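Local coordinates for protein 6-phosphogluconolactonase (Thermotoga maritima, PDB 1VL1) that hydrolyses 6-phosphogluconolactone to 6-phosphogluconate, the second step of the oxidative stage of the pentose phosphate pathway, at residues Val17-Glu22 with Lys225-Val230; Arg73-Leu78 with Ser108-Tyr113; Asp80-Pro85 with Val177-Leu182; Gln137-Ile142 with Thr189-Leu194. One frame throughout, in Å; residues are numbered along the deposited sequence.

Interaction 1 (Val17-Glu22 with Lys225-Val230); sequences VIYLLE and KTVWFV
Val17 and Tyr19 each use both backbone N-H and C=O to bind strand 225-230, and Leu21 N adds a fifth bond, to Val230 O. The five bonds are evenly short, and the one from Tyr19 N to Trp228 O is almost straight at 176°. CA-H...O contacts run between, such as Val227 CA to Val17 O at 3.2 Å.

On the face carrying Tyr19, Val227 and Phe229, the two rings lie nearly parallel at 11° but offset, with Tyr19 CD2 3.5 Å from Phe229 CE1. Both CG atoms are anti to the carbonyl carbon (Tyr19 chi1 -70°). Val227 CG1 meets the Tyr19 ring at its edge, 3.7 Å from CE2, and also lies over one face of the Phe229 ring. An alanine in place of Tyr19 would probably leave Phe229 CE1 and Val227 CG1 without their ring neighbour.

On the other face Ile18 CG2 meets Val230 CG2 at 3.9 Å and Leu20 CD2 reaches Val230 CB.

Strand 16-21 is an edge strand of the sheet in this chain, added in parallel to strand 225-231, which pairs with strand 192-198. Helix 25-43 packs on the Tyr19 and Phe229 face, helix 200-210 on Trp228 and Val230.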
# COMPACT_ATOMS: atom_id res chain seq x y z
N VAL A 17 9.37 3.95 13.88
CA VAL A 17 10.06 5.23 13.70
C VAL A 17 9.08 6.20 13.05
O VAL A 17 8.35 5.81 12.16
CB VAL A 17 11.38 5.05 12.91
CG1 VAL A 17 12.10 6.34 12.77
CG2 VAL A 17 12.26 4.00 13.59
N ILE A 18 8.99 7.43 13.58
CA ILE A 18 8.18 8.49 13.02
C ILE A 18 9.08 9.68 12.66
O ILE A 18 9.80 10.18 13.48
CB ILE A 18 7.10 8.98 14.04
CG1 ILE A 18 6.13 7.86 14.40
CG2 ILE A 18 6.35 10.14 13.46
CD1 ILE A 18 5.50 8.00 15.70
N TYR A 19 9.02 10.07 11.37
CA TYR A 19 9.70 11.26 10.86
C TYR A 19 8.67 12.35 10.73
O TYR A 19 7.68 12.12 10.04
CB TYR A 19 10.26 10.98 9.47
CG TYR A 19 11.43 10.02 9.47
CD1 TYR A 19 12.73 10.46 9.61
CD2 TYR A 19 11.23 8.67 9.26
CE1 TYR A 19 13.76 9.58 9.61
CE2 TYR A 19 12.27 7.80 9.27
CZ TYR A 19 13.52 8.24 9.41
OH TYR A 19 14.55 7.33 9.36
N LEU A 20 8.93 13.50 11.34
CA LEU A 20 8.07 14.67 11.27
C LEU A 20 8.78 15.66 10.36
O LEU A 20 9.86 16.15 10.70
CB LEU A 20 7.85 15.32 12.62
CG LEU A 20 7.24 14.50 13.75
CD1 LEU A 20 7.11 15.38 14.94
CD2 LEU A 20 5.91 13.98 13.33
N LEU A 21 8.14 15.96 9.24
CA LEU A 21 8.71 16.75 8.16
C LEU A 21 7.90 18.04 7.95
O LEU A 21 6.68 18.02 7.95
CB LEU A 21 8.67 15.95 6.87
CG LEU A 21 9.37 14.59 6.97
CD1 LEU A 21 8.77 13.52 6.09
CD2 LEU A 21 10.84 14.83 6.66
N GLU A 22 8.62 19.11 7.73
CA GLU A 22 8.08 20.47 7.62
C GLU A 22 8.17 21.00 6.19
O GLU A 22 7.49 21.98 5.84
CB GLU A 22 8.92 21.40 8.48
CG GLU A 22 8.85 21.20 9.99
CD GLU A 22 7.58 21.79 10.60
OE1 GLU A 22 6.87 22.56 9.90
OE2 GLU A 22 7.31 21.49 11.78
N LYS A 225 10.35 -3.46 10.85
CA LYS A 225 10.15 -2.05 11.18
C LYS A 225 8.88 -1.46 10.62
O LYS A 225 8.46 -1.82 9.54
CB LYS A 225 11.32 -1.24 10.65
CG LYS A 225 11.59 0.01 11.43
CD LYS A 225 12.87 0.75 10.96
CE LYS A 225 14.07 -0.08 11.19
NZ LYS A 225 15.33 0.75 11.32
N THR A 226 8.28 -0.52 11.37
CA THR A 226 7.20 0.32 10.89
C THR A 226 7.69 1.76 10.95
O THR A 226 8.27 2.20 11.93
CB THR A 226 5.97 0.17 11.76
OG1 THR A 226 5.60 -1.22 11.81
CG2 THR A 226 4.83 0.86 11.20
N VAL A 227 7.51 2.46 9.85
CA VAL A 227 7.96 3.84 9.70
C VAL A 227 6.84 4.73 9.24
O VAL A 227 6.18 4.43 8.25
CB VAL A 227 9.07 3.92 8.65
CG1 VAL A 227 9.53 5.38 8.53
CG2 VAL A 227 10.29 2.99 9.01
N TRP A 228 6.64 5.86 9.92
CA TRP A 228 5.68 6.86 9.50
C TRP A 228 6.48 8.07 8.95
O TRP A 228 7.40 8.56 9.58
CB TRP A 228 4.82 7.33 10.66
CG TRP A 228 3.92 6.24 11.22
CD1 TRP A 228 4.31 5.18 11.98
CD2 TRP A 228 2.51 6.12 11.06
NE1 TRP A 228 3.24 4.41 12.31
CE2 TRP A 228 2.12 4.93 11.71
CE3 TRP A 228 1.55 6.87 10.42
CZ2 TRP A 228 0.80 4.53 11.80
CZ3 TRP A 228 0.23 6.45 10.50
CH2 TRP A 228 -0.12 5.28 11.16
N PHE A 229 6.06 8.57 7.79
CA PHE A 229 6.58 9.82 7.26
C PHE A 229 5.41 10.79 7.35
O PHE A 229 4.43 10.66 6.60
CB PHE A 229 7.04 9.63 5.81
CG PHE A 229 8.19 8.71 5.65
CD1 PHE A 229 9.44 9.14 5.92
CD2 PHE A 229 8.02 7.39 5.19
CE1 PHE A 229 10.54 8.28 5.80
CE2 PHE A 229 9.12 6.54 5.06
CZ PHE A 229 10.36 6.98 5.33
N VAL A 230 5.52 11.75 8.26
CA VAL A 230 4.43 12.65 8.60
C VAL A 230 4.74 14.07 8.18
O VAL A 230 5.72 14.67 8.64
CB VAL A 230 4.20 12.63 10.09
CG1 VAL A 230 2.98 13.52 10.46
CG2 VAL A 230 4.04 11.19 10.56

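Interaction 2 (Arg73-Leu78 with Ser108-Tyr113); sequences RIHFFL and SGNVHY
A beta-alpha-beta unit, strand 74-82, helix 92-101 and strand 111-112, closes where His75, Phe76 and Phe77 meet Asn110 and His112 in parallel pairing. Phe76 sits at the centre of the ladder: its N donates to Asn110 O (2.8 Å) and its O accepts from His112 N. Leu78 N extends the ladder with a longer bond to His112 O, 3.2 Å.

Asn110, at the end of a short 3-10 turn, adds a side-chain clasp just before the strand pairing begins. Its ND2 donates to Ile74 O at 2.9 Å, from above the carbonyl plane, and also to Asn72 O, so one amide nitrogen holds two carbonyls. The same amide is stacked on the His75 ring, their planes 17° apart, with CG over the ring face toward its rim and OD1 3.5 Å from His75 CE1. Two bonds from ND2 should limit rotation of the amide and keep it flat against the imidazole.

Phe77 and His112 project from the same face and point the same way. Their rings are near parallel, 9° apart, but offset. CG of His112 is anti to its carbonyl carbon (chi1 -54°), which brings it to 3.6 Å from Phe77 CE2, and ND1 of His112 is hydrogen-bonded to Glu130 OE1 on helix 120-134. That helix also packs on Phe77, whereas helix 92-101 covers Phe76 and Leu78. In the offset pair, His112 CD2 lies over the face of the Phe77 ring near its rim, 3.5 Å from CE2.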
# COMPACT_ATOMS: atom_id res chain seq x y z
N ARG A 73 13.35 -6.56 -11.63
CA ARG A 73 13.57 -7.28 -10.35
C ARG A 73 12.58 -6.81 -9.30
O ARG A 73 12.62 -7.27 -8.16
CB ARG A 73 15.00 -6.99 -9.90
CG ARG A 73 16.02 -7.62 -10.81
CD ARG A 73 17.46 -7.29 -10.46
NE ARG A 73 17.74 -7.70 -9.08
CZ ARG A 73 18.65 -7.13 -8.30
NH1 ARG A 73 19.44 -6.17 -8.76
NH2 ARG A 73 18.83 -7.57 -7.07
N ILE A 74 11.68 -5.90 -9.65
CA ILE A 74 10.75 -5.37 -8.66
C ILE A 74 9.33 -5.75 -8.99
O ILE A 74 8.86 -5.47 -10.08
CB ILE A 74 10.87 -3.84 -8.49
CG1 ILE A 74 12.33 -3.46 -8.19
CG2 ILE A 74 9.91 -3.37 -7.41
CD1 ILE A 74 12.63 -1.98 -8.39
N HIS A 75 8.66 -6.43 -8.06
CA HIS A 75 7.23 -6.85 -8.24
C HIS A 75 6.31 -6.02 -7.39
O HIS A 75 6.58 -5.82 -6.18
CB HIS A 75 7.09 -8.32 -7.90
CG HIS A 75 7.87 -9.21 -8.80
ND1 HIS A 75 7.29 -10.04 -9.72
CD2 HIS A 75 9.21 -9.34 -8.95
CE1 HIS A 75 8.24 -10.65 -10.41
NE2 HIS A 75 9.41 -10.24 -9.96
N PHE A 76 5.22 -5.53 -7.99
CA PHE A 76 4.34 -4.61 -7.29
C PHE A 76 2.93 -5.22 -7.10
O PHE A 76 2.45 -5.89 -7.98
CB PHE A 76 4.20 -3.27 -8.09
CG PHE A 76 5.45 -2.41 -8.08
CD1 PHE A 76 5.79 -1.70 -6.95
CD2 PHE A 76 6.29 -2.36 -9.15
CE1 PHE A 76 6.92 -0.90 -6.91
CE2 PHE A 76 7.45 -1.56 -9.10
CZ PHE A 76 7.73 -0.85 -7.99
N PHE A 77 2.31 -4.92 -5.96
CA PHE A 77 0.99 -5.40 -5.63
C PHE A 77 0.16 -4.27 -5.09
O PHE A 77 0.65 -3.51 -4.25
CB PHE A 77 1.09 -6.48 -4.54
CG PHE A 77 2.00 -7.61 -4.90
CD1 PHE A 77 3.37 -7.49 -4.75
CD2 PHE A 77 1.49 -8.78 -5.35
CE1 PHE A 77 4.21 -8.49 -5.13
CE2 PHE A 77 2.34 -9.83 -5.74
CZ PHE A 77 3.69 -9.68 -5.60
N LEU A 78 -1.08 -4.09 -5.52
CA LEU A 78 -1.95 -3.13 -4.83
C LEU A 78 -2.36 -3.59 -3.43
O LEU A 78 -2.66 -4.78 -3.25
CB LEU A 78 -3.22 -2.95 -5.63
CG LEU A 78 -3.11 -1.85 -6.67
CD1 LEU A 78 -1.89 -1.86 -7.55
CD2 LEU A 78 -4.35 -1.90 -7.46
N SER A 108 5.19 -6.28 -17.55
CA SER A 108 3.76 -6.54 -17.23
C SER A 108 3.55 -7.60 -16.15
O SER A 108 2.73 -7.43 -15.24
CB SER A 108 3.00 -6.94 -18.48
OG SER A 108 1.66 -7.21 -18.13
N GLY A 109 4.31 -8.68 -16.27
CA GLY A 109 4.26 -9.82 -15.36
C GLY A 109 4.61 -9.48 -13.91
O GLY A 109 4.29 -10.25 -13.01
N ASN A 110 5.25 -8.32 -13.71
CA ASN A 110 5.64 -7.87 -12.37
C ASN A 110 4.59 -7.04 -11.69
O ASN A 110 4.80 -6.64 -10.54
CB ASN A 110 6.91 -7.04 -12.42
CG ASN A 110 8.12 -7.84 -12.74
OD1 ASN A 110 8.11 -8.90 -13.43
ND2 ASN A 110 9.23 -7.32 -12.26
N VAL A 111 3.47 -6.75 -12.36
CA VAL A 111 2.49 -5.86 -11.78
C VAL A 111 1.25 -6.68 -11.49
O VAL A 111 0.66 -7.26 -12.38
CB VAL A 111 2.12 -4.67 -12.72
CG1 VAL A 111 0.96 -3.87 -12.17
CG2 VAL A 111 3.32 -3.83 -12.93
N HIS A 112 0.80 -6.58 -10.25
CA HIS A 112 -0.29 -7.39 -9.78
C HIS A 112 -1.39 -6.52 -9.20
O HIS A 112 -1.14 -5.69 -8.33
CB HIS A 112 0.24 -8.39 -8.72
CG HIS A 112 1.40 -9.23 -9.19
ND1 HIS A 112 1.24 -10.44 -9.84
CD2 HIS A 112 2.74 -9.02 -9.11
CE1 HIS A 112 2.44 -10.93 -10.13
NE2 HIS A 112 3.35 -10.07 -9.75
N TYR A 113 -2.61 -6.72 -9.67
CA TYR A 113 -3.73 -5.90 -9.29
C TYR A 113 -5.01 -6.72 -9.22
O TYR A 113 -5.03 -7.91 -9.55
CB TYR A 113 -3.88 -4.68 -10.25
CG TYR A 113 -4.17 -5.04 -11.70
CD1 TYR A 113 -5.47 -5.27 -12.18
CD2 TYR A 113 -3.11 -5.21 -12.56
CE1 TYR A 113 -5.71 -5.64 -13.49
CE2 TYR A 113 -3.34 -5.54 -13.90
CZ TYR A 113 -4.64 -5.77 -14.37
OH TYR A 113 -4.85 -6.13 -15.71

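Interaction 3 (Asp80-Pro85 with Val177-Leu182); sequences DERYVP and VPRVTL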
# COMPACT_ATOMS: atom_id res chain seq x y z
N ASP A 80 -5.15 -2.64 -2.06
CA ASP A 80 -6.58 -2.71 -2.14
C ASP A 80 -7.07 -2.10 -3.45
O ASP A 80 -6.38 -1.36 -4.13
CB ASP A 80 -7.24 -1.99 -0.95
CG ASP A 80 -7.00 -0.52 -0.98
OD1 ASP A 80 -5.87 -0.05 -0.72
OD2 ASP A 80 -7.92 0.23 -1.31
N GLU A 81 -8.32 -2.35 -3.73
CA GLU A 81 -8.92 -1.78 -4.94
C GLU A 81 -10.40 -1.50 -4.70
O GLU A 81 -11.10 -2.24 -4.03
CB GLU A 81 -8.75 -2.67 -6.16
CG GLU A 81 -9.29 -2.11 -7.45
CD GLU A 81 -8.62 -0.82 -7.83
OE1 GLU A 81 -9.07 0.24 -7.34
OE2 GLU A 81 -7.69 -0.88 -8.64
N ARG A 82 -10.84 -0.39 -5.27
CA ARG A 82 -12.26 -0.06 -5.32
C ARG A 82 -12.90 -0.93 -6.39
O ARG A 82 -12.39 -1.08 -7.50
CB ARG A 82 -12.43 1.43 -5.64
CG ARG A 82 -12.06 2.33 -4.47
CD ARG A 82 -10.59 2.69 -4.39
NE ARG A 82 -10.43 3.77 -3.42
CZ ARG A 82 -10.59 5.05 -3.66
NH1 ARG A 82 -10.89 5.48 -4.85
NH2 ARG A 82 -10.46 5.93 -2.69
N TYR A 83 -14.10 -1.46 -6.08
CA TYR A 83 -14.78 -2.41 -6.98
C TYR A 83 -15.56 -1.59 -8.00
O TYR A 83 -16.79 -1.48 -7.99
CB TYR A 83 -15.68 -3.43 -6.23
CG TYR A 83 -16.16 -4.55 -7.14
CD1 TYR A 83 -15.29 -5.49 -7.64
CD2 TYR A 83 -17.51 -4.67 -7.50
CE1 TYR A 83 -15.72 -6.50 -8.47
CE2 TYR A 83 -17.96 -5.66 -8.35
CZ TYR A 83 -17.09 -6.60 -8.82
OH TYR A 83 -17.58 -7.57 -9.67
N VAL A 84 -14.78 -1.06 -8.92
CA VAL A 84 -15.22 -0.27 -10.04
C VAL A 84 -14.34 -0.62 -11.23
O VAL A 84 -13.28 -1.25 -11.09
CB VAL A 84 -15.06 1.27 -9.71
CG1 VAL A 84 -15.81 1.62 -8.47
CG2 VAL A 84 -13.59 1.67 -9.57
N PRO A 85 -14.77 -0.23 -12.42
CA PRO A 85 -13.96 -0.54 -13.60
C PRO A 85 -12.53 -0.01 -13.49
O PRO A 85 -12.28 1.05 -12.91
CB PRO A 85 -14.74 0.08 -14.74
CG PRO A 85 -16.19 0.15 -14.22
CD PRO A 85 -16.06 0.40 -12.75
N VAL A 177 -18.21 2.44 -2.09
CA VAL A 177 -18.25 1.32 -3.02
C VAL A 177 -17.65 0.11 -2.35
O VAL A 177 -16.84 0.26 -1.42
CB VAL A 177 -17.46 1.62 -4.34
CG1 VAL A 177 -18.19 2.72 -5.15
CG2 VAL A 177 -15.99 1.95 -4.11
N PRO A 178 -18.03 -1.09 -2.76
CA PRO A 178 -17.39 -2.27 -2.23
C PRO A 178 -15.91 -2.24 -2.58
O PRO A 178 -15.51 -1.61 -3.55
CB PRO A 178 -18.10 -3.41 -2.95
CG PRO A 178 -19.33 -2.88 -3.37
CD PRO A 178 -19.08 -1.42 -3.73
N ARG A 179 -15.12 -2.85 -1.72
CA ARG A 179 -13.67 -2.86 -1.87
C ARG A 179 -13.12 -4.29 -1.75
O ARG A 179 -13.69 -5.15 -1.04
CB ARG A 179 -12.93 -2.02 -0.80
CG ARG A 179 -13.52 -0.72 -0.33
CD ARG A 179 -13.54 0.25 -1.38
NE ARG A 179 -13.91 1.64 -0.98
CZ ARG A 179 -13.05 2.59 -0.66
NH1 ARG A 179 -11.75 2.33 -0.46
NH2 ARG A 179 -13.49 3.83 -0.49
N VAL A 180 -11.99 -4.51 -2.42
CA VAL A 180 -11.18 -5.71 -2.28
C VAL A 180 -9.92 -5.26 -1.56
O VAL A 180 -9.34 -4.25 -1.93
CB VAL A 180 -10.87 -6.31 -3.65
CG1 VAL A 180 -9.79 -7.41 -3.51
CG2 VAL A 180 -12.14 -6.76 -4.29
N THR A 181 -9.54 -5.96 -0.49
CA THR A 181 -8.40 -5.51 0.27
C THR A 181 -7.55 -6.63 0.79
O THR A 181 -8.04 -7.70 1.14
CB THR A 181 -8.88 -4.60 1.47
OG1 THR A 181 -7.75 -3.98 2.12
CG2 THR A 181 -9.60 -5.41 2.48
N LEU A 182 -6.22 -6.38 0.85
CA LEU A 182 -5.41 -7.22 1.68
C LEU A 182 -5.85 -7.05 3.10
O LEU A 182 -6.38 -5.99 3.48
CB LEU A 182 -3.95 -6.79 1.62
CG LEU A 182 -3.24 -7.00 0.30
CD1 LEU A 182 -1.70 -6.70 0.40
CD2 LEU A 182 -3.42 -8.28 -0.28
O HOH W 1 -10.70 5.11 0.20
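Strands 80-82 and 179-182 run antiparallel at 176°, Glu81 and Val180 forming a hydrogen-bonded pair through Glu81 N to Val180 O (2.8 Å) and Val180 N to Glu81 O, flanked by the non-hydrogen-bonded pairs Asp80-Thr181 and Arg82-Arg179. Tyr83 N then donates to Pro178 O at 2.9 Å, and an inverse gamma turn centred on Tyr83, closed by Val84 N to Arg82 O, bends the chain away.

Arg82 and Arg179 lie side by side on one face despite their like charge. Arg82 CG lies over a face of the Arg179 guanidinium toward its rim, and Arg82 NE approaches Arg179 NH1 to 3.5 Å. The Arg82 chain is bent at chi2 (87°), which turns CD beside Arg179 NH1. The guanidinium planes are 67° apart. A water accepts from Arg82 NH2 and from Arg179 NH1, both at 3.0 Å, bridging the pair. Further acceptors hold each arginine: Gln90 O for Arg82 NH1, Ser153 OG and Pro175 O for Arg179. Asp80 OD2, 4.4 Å from Arg179 NH1, is too far for a salt bridge but would probably offset some of the repulsion; its hydrogen-bond partner is Ser153 OG. A citrate, probably from the crystallisation liquor, lies about 4 Å from the Arg82 side chain, consistent with a pocket that can accept an anion.

Aliphatic carbons close the end of the pairing: Arg82 CB meets Val177 CG2 at 3.9 Å, Tyr83 CB meets Pro178 CB, and Val84 CG1 lies near Val177 CG1.

Helix 120-134 packs through Ile120 on Tyr83, Pro178 and Val180, and strand 166-168 continues the sheet antiparallel beyond strand 179-182.

Interaction 4 (Gln137-Ile142 with Thr189-Leu194); sequences QFDLAI and TSLYVL
The Phe138 ring meets Thr189 obliquely, its CD2 3.4 Å from Thr189 OG1, and Ser190 OG also approaches CD2; both hydroxyls are hydrogen-bonded outside the contact, to Ala186 O and Leu187 O. Asp139 O lies at the edge of the Tyr192 ring, 3.5 Å from CD2, and also accepts from Tyr192 N, which stands above the carbonyl plane. The side chains of Gln137 and Leu191 cross at about a right angle, with Gln137 CD 3.7 Å from Leu191 CD2. Gln137 is extended (chi2 171°), and its OE1 is hydrogen-bonded to Lys223 NZ. An alanine at Gln137 would probably leave Leu191 CD2 without its cover and Lys223 without this acceptor.

Leu191 N donates to Phe138 O before regular pairing starts. Ala141 then takes over, with N to Tyr192 O and O from Leu194 N (2.8 Å, 171°). Leu140 CD1 packs on Leu194 CG at 3.7 Å. On the other face Ala141 CB touches Ser190 OG.

Strands 140-143 and 192-198 are neighbouring parallel strands of the central sheet. Strand 47-51 flanks 140-143 and helix 25-43 packs on Leu140 and Leu194, an alpha/beta layering consistent with the Rossmann-like core of this family.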
# COMPACT_ATOMS: atom_id res chain seq x y z
N GLN A 137 6.09 -13.50 1.38
CA GLN A 137 6.54 -12.38 2.20
C GLN A 137 6.73 -11.14 1.34
O GLN A 137 7.49 -11.18 0.40
CB GLN A 137 7.89 -12.74 2.86
CG GLN A 137 8.41 -11.75 3.85
CD GLN A 137 9.61 -12.27 4.62
OE1 GLN A 137 9.48 -12.71 5.77
NE2 GLN A 137 10.79 -12.22 3.99
N PHE A 138 6.06 -10.04 1.67
CA PHE A 138 6.39 -8.77 1.05
C PHE A 138 7.62 -8.18 1.72
O PHE A 138 7.85 -8.36 2.94
CB PHE A 138 5.23 -7.80 1.16
CG PHE A 138 3.96 -8.29 0.57
CD1 PHE A 138 3.85 -8.52 -0.80
CD2 PHE A 138 2.84 -8.46 1.35
CE1 PHE A 138 2.66 -8.97 -1.35
CE2 PHE A 138 1.62 -8.86 0.79
CZ PHE A 138 1.54 -9.14 -0.55
N ASP A 139 8.43 -7.51 0.94
CA ASP A 139 9.62 -6.81 1.46
C ASP A 139 9.24 -5.42 1.99
O ASP A 139 9.74 -4.99 3.03
CB ASP A 139 10.65 -6.67 0.34
CG ASP A 139 11.23 -7.98 -0.06
OD1 ASP A 139 11.88 -8.67 0.78
OD2 ASP A 139 11.06 -8.43 -1.20
N LEU A 140 8.31 -4.77 1.32
CA LEU A 140 7.99 -3.40 1.61
C LEU A 140 6.55 -3.12 1.32
O LEU A 140 6.06 -3.56 0.29
CB LEU A 140 8.86 -2.56 0.73
CG LEU A 140 8.86 -1.06 0.82
CD1 LEU A 140 9.17 -0.62 2.23
CD2 LEU A 140 9.92 -0.50 -0.07
N ALA A 141 5.85 -2.41 2.22
CA ALA A 141 4.51 -1.98 1.99
C ALA A 141 4.51 -0.45 2.14
O ALA A 141 5.00 0.06 3.12
CB ALA A 141 3.53 -2.61 2.94
N ILE A 142 4.04 0.24 1.14
CA ILE A 142 3.92 1.71 1.13
C ILE A 142 2.44 2.05 1.21
O ILE A 142 1.64 1.88 0.23
CB ILE A 142 4.59 2.35 -0.13
CG1 ILE A 142 6.03 1.88 -0.29
CG2 ILE A 142 4.53 3.88 -0.06
CD1 ILE A 142 6.70 2.24 -1.59
N THR A 189 2.86 -9.62 6.78
CA THR A 189 4.02 -10.36 6.29
C THR A 189 5.13 -9.44 5.77
O THR A 189 6.24 -9.92 5.52
CB THR A 189 3.69 -11.34 5.14
OG1 THR A 189 3.24 -10.62 3.97
CG2 THR A 189 2.55 -12.27 5.53
N SER A 190 4.85 -8.15 5.63
CA SER A 190 5.83 -7.22 5.11
C SER A 190 6.97 -6.98 6.10
O SER A 190 6.73 -6.73 7.28
CB SER A 190 5.17 -5.90 4.81
OG SER A 190 4.06 -5.95 3.94
N LEU A 191 8.21 -7.07 5.63
CA LEU A 191 9.38 -6.78 6.46
C LEU A 191 9.33 -5.31 6.94
O LEU A 191 9.54 -5.05 8.12
CB LEU A 191 10.68 -7.08 5.70
CG LEU A 191 10.90 -8.54 5.28
CD1 LEU A 191 12.21 -8.67 4.47
CD2 LEU A 191 11.00 -9.45 6.54
N TYR A 192 9.02 -4.40 6.02
CA TYR A 192 8.98 -2.96 6.32
C TYR A 192 7.64 -2.40 5.90
O TYR A 192 7.18 -2.66 4.81
CB TYR A 192 10.11 -2.23 5.59
CG TYR A 192 11.49 -2.72 5.98
CD1 TYR A 192 12.10 -2.24 7.10
CD2 TYR A 192 12.14 -3.72 5.24
CE1 TYR A 192 13.35 -2.72 7.51
CE2 TYR A 192 13.42 -4.23 5.63
CZ TYR A 192 14.00 -3.70 6.78
OH TYR A 192 15.25 -4.11 7.22
N VAL A 193 6.98 -1.68 6.81
CA VAL A 193 5.77 -1.02 6.50
C VAL A 193 6.03 0.49 6.65
O VAL A 193 6.56 0.93 7.68
CB VAL A 193 4.64 -1.43 7.46
CG1 VAL A 193 3.47 -0.54 7.28
CG2 VAL A 193 4.22 -2.86 7.22
N LEU A 194 5.74 1.21 5.58
CA LEU A 194 5.87 2.67 5.55
C LEU A 194 4.50 3.28 5.45
O LEU A 194 3.74 2.96 4.53
CB LEU A 194 6.67 3.11 4.32
CG LEU A 194 8.01 2.40 4.08
CD1 LEU A 194 8.82 3.10 2.93
CD2 LEU A 194 8.82 2.32 5.30

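Overall arrangement
All four contacts belong to one mixed sheet. Interactions 1 and 4 are direct neighbours, centres 15 Å apart, joined through strands 225-231 and 192-198, where Val227 N probably bonds to Val193 O at 2.8 Å. Interactions 2 and 3 share strand 74-82, their centres 18 Å apart, and cross along the chain. Phe138 of interaction 4 touches both of these: its CE1 packs on Phe77 CD1 of interaction 2 at 3.8 Å, and its CE2 on Leu182 CD1 of interaction 3. Interaction 1 encloses the others in sequence, but its centre is about 27 Å from that of interaction 3, where citrate lies near Arg82, on the opposite side of the chain's centre.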